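Local structure of methyl-coenzyme M reductase subunit gamma (Methanosarcina barkeri, 1E6Y) at residues R29-D35 against R195-L199. The protein forms the gamma subunit of the nickel-cofactor F430 enzyme that reduces methyl-coenzyme M with coenzyme B, releasing methane and a heterodisulfide in the last step of methanogenesis. Numbering follows the deposited sequence.
Sequences REISDED and RKVDL
Asp35 and Val197 form the nearest CA pair, 6.4 Å apart, and the gap is 7.4 Å between the CA atoms of Ile31 and Leu199. The Asp35 carboxylate lies over the Val197 isopropyl group, its CG 3.8 Å from Val197 CG2 while CB reaches both methyls. Its OD1 forms a salt bridge with Arg195 NH1 at 3.0 Å; the two planes are inclined by 43° and the oxygen sits well out of the guanidinium plane, so charge attraction rather than a directed N-H holds the pair. In the guanidinium plane, NH1 donates instead to a water 2.8 Å away that also bonds Ser32 OG. Ser32 is the N-cap of helix 33-40: its OG accepts from the backbone N-H of Asp35 at 155°, closing the first turn of the helix. The helix start packs on strand 192-198, an outermost strand of a three-stranded antiparallel sheet, through Val197, whose backbone pairs with Met184. A second water donates to both Asp35 OD1 and Arg195 O. Two more waters link Glu30 O to Asp198 O, carbonyls 4.5 Å apart that cannot bond directly. Deeper in, the Ile31 side chain is extended at both torsions (chi1 -174°, chi2 169°), which carries CD1 to within 4.2 Å of Val197 CG1 and 4.3 Å of Leu199 CD2; Met138 of helix 127-139 touches both Ile31 and Leu199. Arg29 lays its CD against Leu199 O, while its NH1 bonds the carbonyls of Met138 and Thr140.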
ATOM      1  N   ARG C  29       5.913  47.608 -32.649  1.00 18.14           N
ATOM      2  CA  ARG C  29       5.948  46.964 -33.953  1.00 18.15           C
ATOM      3  C   ARG C  29       4.556  46.440 -34.276  1.00 18.61           C
ATOM      4  O   ARG C  29       3.643  46.461 -33.448  1.00 18.59           O
ATOM      5  CB  ARG C  29       6.971  45.821 -33.966  1.00 17.66           C
ATOM      6  CG  ARG C  29       6.532  44.677 -33.043  1.00 17.12           C
ATOM      7  CD  ARG C  29       7.686  43.717 -32.803  1.00 16.67           C
ATOM      8  NE  ARG C  29       8.632  44.161 -31.799  1.00 16.26           N
ATOM      9  CZ  ARG C  29       8.496  44.157 -30.484  1.00 16.68           C
ATOM     10  NH1 ARG C  29       7.386  43.699 -29.906  1.00 16.51           N
ATOM     11  NH2 ARG C  29       9.489  44.608 -29.725  1.00 16.32           N
ATOM     12  N   GLU C  30       4.398  46.016 -35.525  1.00 19.47           N
ATOM     13  CA  GLU C  30       3.122  45.545 -36.046  1.00 20.57           C
ATOM     14  C   GLU C  30       3.233  44.096 -36.500  1.00 19.92           C
ATOM     15  O   GLU C  30       4.253  43.690 -37.054  1.00 19.32           O
ATOM     16  CB  GLU C  30       2.691  46.405 -37.237  1.00 22.84           C
ATOM     17  CG  GLU C  30       2.622  47.893 -36.950  1.00 26.53           C
ATOM     18  CD  GLU C  30       1.250  48.468 -37.228  1.00 29.50           C
ATOM     19  OE1 GLU C  30       0.279  48.050 -36.554  1.00 31.29           O
ATOM     20  OE2 GLU C  30       1.139  49.328 -38.130  1.00 30.89           O
ATOM     21  N   ILE C  31       2.175  43.326 -36.267  1.00 19.22           N
ATOM     22  CA  ILE C  31       2.037  42.017 -36.891  1.00 19.04           C
ATOM     23  C   ILE C  31       0.622  41.863 -37.450  1.00 19.09           C
ATOM     24  O   ILE C  31      -0.355  42.239 -36.797  1.00 19.09           O
ATOM     25  CB  ILE C  31       2.360  40.866 -35.888  1.00 18.79           C
ATOM     26  CG1 ILE C  31       2.360  39.523 -36.622  1.00 18.68           C
ATOM     27  CG2 ILE C  31       1.364  40.855 -34.733  1.00 19.09           C
ATOM     28  CD1 ILE C  31       2.915  38.371 -35.806  1.00 18.00           C
ATOM     29  N   SER C  32       0.524  41.440 -38.706  1.00 18.94           N
ATOM     30  CA  SER C  32      -0.774  41.261 -39.350  1.00 19.33           C
ATOM     31  C   SER C  32      -1.530  40.097 -38.716  1.00 19.76           C
ATOM     32  O   SER C  32      -0.927  39.220 -38.095  1.00 19.47           O
ATOM     33  CB  SER C  32      -0.598  41.011 -40.848  1.00 18.96           C
ATOM     34  OG  SER C  32      -0.112  39.703 -41.101  1.00 19.50           O
ATOM     35  N   ASP C  33      -2.848  40.085 -38.891  1.00 20.35           N
ATOM     36  CA  ASP C  33      -3.684  39.021 -38.345  1.00 21.02           C
ATOM     37  C   ASP C  33      -3.274  37.655 -38.885  1.00 20.93           C
ATOM     38  O   ASP C  33      -3.175  36.688 -38.131  1.00 20.56           O
ATOM     39  CB  ASP C  33      -5.158  39.275 -38.669  1.00 22.03           C
ATOM     40  CG  ASP C  33      -5.718  40.501 -37.961  1.00 23.42           C
ATOM     41  OD1 ASP C  33      -6.792  40.981 -38.381  1.00 24.45           O
ATOM     42  OD2 ASP C  33      -5.098  40.984 -36.988  1.00 23.32           O
ATOM     43  N   GLU C  34      -2.984  37.597 -40.180  1.00 20.75           N
ATOM     44  CA  GLU C  34      -2.621  36.341 -40.827  1.00 21.12           C
ATOM     45  C   GLU C  34      -1.244  35.838 -40.404  1.00 19.90           C
ATOM     46  O   GLU C  34      -1.038  34.632 -40.267  1.00 19.43           O
ATOM     47  CB  GLU C  34      -2.673  36.489 -42.347  1.00 23.02           C
ATOM     48  CG  GLU C  34      -4.086  36.578 -42.913  1.00 26.64           C
ATOM     49  CD  GLU C  34      -4.165  36.175 -44.377  1.00 28.22           C
ATOM     50  OE1 GLU C  34      -3.162  36.336 -45.108  1.00 30.27           O
ATOM     51  OE2 GLU C  34      -5.235  35.689 -44.798  1.00 30.21           O
ATOM     52  N   ASP C  35      -0.305  36.760 -40.204  1.00 18.70           N
ATOM     53  CA  ASP C  35       1.031  36.396 -39.740  1.00 18.31           C
ATOM     54  C   ASP C  35       1.009  35.903 -38.302  1.00 17.75           C
ATOM     55  O   ASP C  35       1.736  34.975 -37.950  1.00 17.90           O
ATOM     56  CB  ASP C  35       1.989  37.586 -39.860  1.00 18.45           C
ATOM     57  CG  ASP C  35       2.584  37.723 -41.249  1.00 18.85           C
ATOM     58  OD1 ASP C  35       2.369  36.827 -42.096  1.00 19.09           O
ATOM     59  OD2 ASP C  35       3.283  38.727 -41.489  1.00 19.05           O
ATOM     60  N   ARG C 195       5.365  31.774 -45.538  1.00 28.16           N
ATOM     61  CA  ARG C 195       5.913  33.123 -45.650  1.00 28.81           C
ATOM     62  C   ARG C 195       6.543  33.527 -44.321  1.00 27.58           C
ATOM     63  O   ARG C 195       5.921  33.412 -43.262  1.00 27.55           O
ATOM     64  CB  ARG C 195       4.823  34.116 -46.040  1.00 31.52           C
ATOM     65  CG  ARG C 195       5.102  34.995 -47.246  1.00 35.25           C
ATOM     66  CD  ARG C 195       4.383  36.335 -47.203  1.00 38.17           C
ATOM     67  NE  ARG C 195       3.272  36.386 -46.269  1.00 41.15           N
ATOM     68  CZ  ARG C 195       2.622  37.451 -45.812  1.00 42.48           C
ATOM     69  NH1 ARG C 195       1.628  37.278 -44.944  1.00 43.02           N
ATOM     70  NH2 ARG C 195       2.948  38.677 -46.207  1.00 43.16           N
ATOM     71  N   LYS C 196       7.787  33.992 -44.373  1.00 25.93           N
ATOM     72  CA  LYS C 196       8.474  34.433 -43.169  1.00 24.75           C
ATOM     73  C   LYS C 196       7.861  35.715 -42.618  1.00 23.48           C
ATOM     74  O   LYS C 196       7.208  36.472 -43.343  1.00 22.29           O
ATOM     75  CB  LYS C 196       9.974  34.623 -43.433  1.00 25.81           C
ATOM     76  CG  LYS C 196      10.338  35.776 -44.355  1.00 27.12           C
ATOM     77  CD  LYS C 196      11.754  35.602 -44.893  1.00 28.08           C
ATOM     78  CE  LYS C 196      12.141  36.744 -45.816  1.00 29.37           C
ATOM     79  NZ  LYS C 196      13.458  36.507 -46.471  1.00 30.41           N
ATOM     80  N   VAL C 197       7.960  35.869 -41.302  1.00 21.94           N
ATOM     81  CA  VAL C 197       7.338  36.981 -40.601  1.00 20.83           C
ATOM     82  C   VAL C 197       8.418  37.897 -40.047  1.00 20.81           C
ATOM     83  O   VAL C 197       9.333  37.449 -39.353  1.00 20.27           O
ATOM     84  CB  VAL C 197       6.442  36.475 -39.441  1.00 20.29           C
ATOM     85  CG1 VAL C 197       5.768  37.646 -38.739  1.00 20.02           C
ATOM     86  CG2 VAL C 197       5.399  35.508 -39.980  1.00 19.88           C
ATOM     87  N   ASP C 198       8.371  39.158 -40.462  1.00 20.84           N
ATOM     88  CA  ASP C 198       9.293  40.170 -39.961  1.00 21.32           C
ATOM     89  C   ASP C 198       8.817  40.636 -38.591  1.00 21.25           C
ATOM     90  O   ASP C 198       7.759  41.252 -38.468  1.00 21.29           O
ATOM     91  CB  ASP C 198       9.351  41.361 -40.927  1.00 22.50           C
ATOM     92  CG  ASP C 198      10.599  42.216 -40.739  1.00 23.59           C
ATOM     93  OD1 ASP C 198      11.057  42.386 -39.588  1.00 23.52           O
ATOM     94  OD2 ASP C 198      11.120  42.731 -41.753  1.00 24.69           O
ATOM     95  N   LEU C 199       9.593  40.311 -37.563  1.00 20.53           N
ATOM     96  CA  LEU C 199       9.253  40.684 -36.197  1.00 20.47           C
ATOM     97  C   LEU C 199      10.026  41.920 -35.748  1.00 20.70           C
ATOM     98  O   LEU C 199      10.102  42.219 -34.553  1.00 21.03           O
ATOM     99  CB  LEU C 199       9.517  39.509 -35.250  1.00 19.90           C
ATOM    100  CG  LEU C 199       8.672  38.259 -35.514  1.00 19.55           C
ATOM    101  CD1 LEU C 199       9.039  37.166 -34.529  1.00 19.46           C
ATOM    102  CD2 LEU C 199       7.192  38.603 -35.407  1.00 20.12           C
TER
HETATM  103  O   HOH W   1       6.874  43.062 -36.325  1.00 25.39           O
HETATM  104  O   HOH W   2       5.165  41.496 -38.465  1.00 41.95           O
HETATM  105  O   HOH W   3       0.365  39.470 -43.841  1.00 33.27           O
HETATM  106  O   HOH W   4       3.308  34.043 -42.331  1.00 30.04           O
HETATM  107  O   HOH W   5       6.286  40.010 -42.229  1.00 32.67           O